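Local structure of peptidoglycan glycosyltransferase (Burkholderia ambifaria, 5UY7) at residues L393-T398 with G404-V409. The protein belongs to the penicillin-binding proteins, combining a dimerisation domain with a transpeptidase-type domain of the beta-lactamase-like fold. Residues are numbered along the deposited sequence; the frame is centred on the assembly and turned at random. Where two conformers were deposited one is given.
Sequences LARAYT and GEMMPV
The hydroxyl of T398, on helix 390-401, accepts a hydrogen bond from M407 N on the returning chain, OG1 to N 3.3 Å, long but nearly straight at 164°. The same OG1 gives its proton to R395 O one turn back, at 2.6 Å and in the carbonyl plane. A chi1 of 68° turns OG1 back over the helix backbone, within reach of both R395 O and the N-H of M407. R395 O is thus gripped twice, by T398 OG1 and by T398 N. M406 closes over this knot: its CG lies 3.3 Å from R395 O and 3.5 Å from T398 OG1, and its sulfur, carried out by an extended chain that bends only at chi3, rests 3.6 Å from R395 CG and also near A396 CA. On the other flank of the arginine stem, V409 CG2 meets R395 CB and CG, each at 3.7 Å. T398, M406, V409 and the R395 stem form the tight part, and M406 also pairs through its backbone with T423. The opposite side of the helix, with A396 and Y397, packs on helix 273-282, Y397 edge-to-face on F275. Towards the end of the partly exposed R395 side chain the packing slackens. In one of its two conformers the guanidinium passes M406 CE, and a water links NH1, weakly, to V409 N, the water accepting that N-H at 3.0 Å. Helix and returning chain, both in the transpeptidase domain, are therefore joined by one hydrogen bond through the T398 hydroxyl and, beside it, the packing of M406 and V409 on the arginine stem, with the mobile charged end apparently left to the looser, water-linked side.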
ATOM      1  N   LEU A 393      -1.199   5.433  -4.171  1.00 17.98           N
ATOM      2  CA  LEU A 393      -0.856   4.448  -3.145  1.00 16.13           C
ATOM      3  C   LEU A 393       0.652   4.307  -2.991  1.00 17.34           C
ATOM      4  O   LEU A 393       1.163   4.206  -1.867  1.00 16.53           O
ATOM      5  CB  LEU A 393      -1.476   3.093  -3.489  1.00 16.90           C
ATOM      6  CG  LEU A 393      -3.001   3.009  -3.355  1.00 16.40           C
ATOM      7  CD1 LEU A 393      -3.472   1.642  -3.852  1.00 19.95           C
ATOM      8  CD2 LEU A 393      -3.435   3.245  -1.904  1.00 16.10           C
ATOM      9  N   ALA A 394       1.381   4.275  -4.105  1.00 15.18           N
ATOM     10  CA  ALA A 394       2.836   4.191  -4.019  1.00 13.92           C
ATOM     11  C   ALA A 394       3.391   5.370  -3.233  1.00 18.21           C
ATOM     12  O   ALA A 394       4.216   5.193  -2.328  1.00 15.98           O
ATOM     13  CB  ALA A 394       3.452   4.132  -5.417  1.00 14.97           C
ATOM     14  N   ARG A 395       2.912   6.582  -3.535  1.00 18.36           N
ATOM     15  CA  ARG A 395       3.369   7.765  -2.809  0.52 16.16           C
ATOM     16  C   ARG A 395       2.996   7.683  -1.335  1.00 17.26           C
ATOM     17  O   ARG A 395       3.822   7.974  -0.456  1.00 17.24           O
ATOM     18  CB  ARG A 395       2.782   9.025  -3.447  0.52 19.89           C
ATOM     19  CG  ARG A 395       3.099  10.306  -2.693  0.52 22.55           C
ATOM     20  CD  ARG A 395       2.526  11.529  -3.406  0.52 25.78           C
ATOM     21  NE  ARG A 395       1.086  11.412  -3.626  0.52 24.99           N
ATOM     22  CZ  ARG A 395       0.361  12.275  -4.331  0.52 34.33           C
ATOM     23  NH1 ARG A 395       0.936  13.331  -4.894  0.52 33.31           N
ATOM     24  NH2 ARG A 395      -0.941  12.081  -4.475  0.52 41.14           N
ATOM     25  N   ALA A 396       1.754   7.283  -1.044  1.00 15.33           N
ATOM     26  CA  ALA A 396       1.327   7.169   0.350  1.00 16.42           C
ATOM     27  C   ALA A 396       2.220   6.214   1.136  1.00 17.65           C
ATOM     28  O   ALA A 396       2.564   6.491   2.293  1.00 15.97           O
ATOM     29  CB  ALA A 396      -0.136   6.721   0.415  1.00 16.00           C
ATOM     30  N   TYR A 397       2.630   5.092   0.527  1.00 14.29           N
ATOM     31  CA  TYR A 397       3.453   4.137   1.271  1.00 13.56           C
ATOM     32  C   TYR A 397       4.854   4.675   1.550  1.00 15.23           C
ATOM     33  O   TYR A 397       5.526   4.165   2.455  1.00 13.72           O
ATOM     34  CB  TYR A 397       3.507   2.783   0.541  1.00 14.08           C
ATOM     35  CG  TYR A 397       2.444   1.824   1.058  1.00 11.94           C
ATOM     36  CD1 TYR A 397       1.093   2.042   0.787  1.00 12.92           C
ATOM     37  CD2 TYR A 397       2.783   0.732   1.852  1.00 18.08           C
ATOM     38  CE1 TYR A 397       0.107   1.196   1.292  1.00 15.45           C
ATOM     39  CE2 TYR A 397       1.806  -0.126   2.349  1.00 18.24           C
ATOM     40  CZ  TYR A 397       0.472   0.111   2.058  1.00 17.86           C
ATOM     41  OH  TYR A 397      -0.491  -0.742   2.572  1.00 18.43           O
ATOM     42  N   THR A 398       5.309   5.706   0.822  1.00 16.25           N
ATOM     43  CA  THR A 398       6.597   6.290   1.184  1.00 16.28           C
ATOM     44  C   THR A 398       6.532   6.928   2.559  1.00 16.59           C
ATOM     45  O   THR A 398       7.562   7.033   3.218  1.00 17.64           O
ATOM     46  CB  THR A 398       7.104   7.324   0.155  1.00 16.58           C
ATOM     47  OG1 THR A 398       6.264   8.496   0.153  1.00 18.96           O
ATOM     48  CG2 THR A 398       7.197   6.699  -1.255  1.00 18.55           C
ATOM     49  N   GLY A 404       7.834   8.200   8.480  1.00 15.57           N
ATOM     50  CA  GLY A 404       6.657   9.013   8.701  1.00 16.69           C
ATOM     51  C   GLY A 404       6.509  10.194   7.767  1.00 16.98           C
ATOM     52  O   GLY A 404       5.449  10.831   7.770  1.00 18.40           O
ATOM     53  N   GLU A 405       7.516  10.487   6.945  1.00 16.89           N
ATOM     54  CA  GLU A 405       7.514  11.670   6.089  1.00 17.66           C
ATOM     55  C   GLU A 405       7.256  11.236   4.653  1.00 21.21           C
ATOM     56  O   GLU A 405       8.077  10.534   4.053  1.00 21.93           O
ATOM     57  CB  GLU A 405       8.834  12.424   6.201  1.00 18.92           C
ATOM     58  CG  GLU A 405       8.820  13.736   5.416  1.00 22.33           C
ATOM     59  CD  GLU A 405      10.123  14.500   5.531  1.00 38.29           C
ATOM     60  OE1 GLU A 405      11.157  13.865   5.818  1.00 33.25           O
ATOM     61  OE2 GLU A 405      10.108  15.737   5.340  1.00 37.14           O
ATOM     62  N   MET A 406       6.117  11.642   4.106  1.00 18.86           N
ATOM     63  CA  MET A 406       5.794  11.313   2.723  1.00 19.34           C
ATOM     64  C   MET A 406       6.602  12.185   1.774  1.00 23.53           C
ATOM     65  O   MET A 406       6.615  13.413   1.893  1.00 22.50           O
ATOM     66  CB  MET A 406       4.305  11.491   2.454  1.00 19.22           C
ATOM     67  CG  MET A 406       3.931  10.929   1.089  1.00 21.27           C
ATOM     68  SD  MET A 406       2.183  11.046   0.749  1.00 25.79           S
ATOM     69  CE  MET A 406       1.983  12.794   0.537  1.00 25.01           C
ATOM     70  N   MET A 407       7.242  11.553   0.810  1.00 22.55           N
ATOM     71  CA  MET A 407       8.145  12.219  -0.108  1.00 25.35           C
ATOM     72  C   MET A 407       7.394  12.722  -1.335  1.00 18.27           C
ATOM     73  O   MET A 407       6.441  12.084  -1.789  1.00 22.27           O
ATOM     74  CB  MET A 407       9.243  11.254  -0.548  1.00 29.49           C
ATOM     75  CG  MET A 407      10.079  10.748   0.611  1.00 26.95           C
ATOM     76  SD  MET A 407      10.986  12.124   1.354  1.00 36.03           S
ATOM     77  CE  MET A 407      12.274  12.372   0.147  1.00 43.58           C
ATOM     78  N   PRO A 408       7.786  13.867  -1.890  1.00 21.13           N
ATOM     79  CA  PRO A 408       7.233  14.271  -3.186  1.00 23.73           C
ATOM     80  C   PRO A 408       7.739  13.290  -4.229  1.00 24.22           C
ATOM     81  O   PRO A 408       8.947  13.082  -4.362  1.00 27.64           O
ATOM     82  CB  PRO A 408       7.802  15.680  -3.403  1.00 25.97           C
ATOM     83  CG  PRO A 408       8.457  16.062  -2.096  1.00 36.45           C
ATOM     84  CD  PRO A 408       8.842  14.785  -1.436  1.00 31.86           C
ATOM     85  N   VAL A 409       6.819  12.656  -4.933  1.00 22.46           N
ATOM     86  CA  VAL A 409       7.185  11.649  -5.919  1.00 19.91           C
ATOM     87  C   VAL A 409       7.288  12.322  -7.279  1.00 23.70           C
ATOM     88  O   VAL A 409       6.337  12.958  -7.744  1.00 27.58           O
ATOM     89  CB  VAL A 409       6.181  10.491  -5.924  1.00 22.44           C
ATOM     90  CG1 VAL A 409       6.502   9.529  -7.033  1.00 26.43           C
ATOM     91  CG2 VAL A 409       6.244   9.764  -4.585  1.00 22.87           C
TER
HETATM   92  O   HOH W   1       4.130  13.669  -5.734  1.00 44.89           O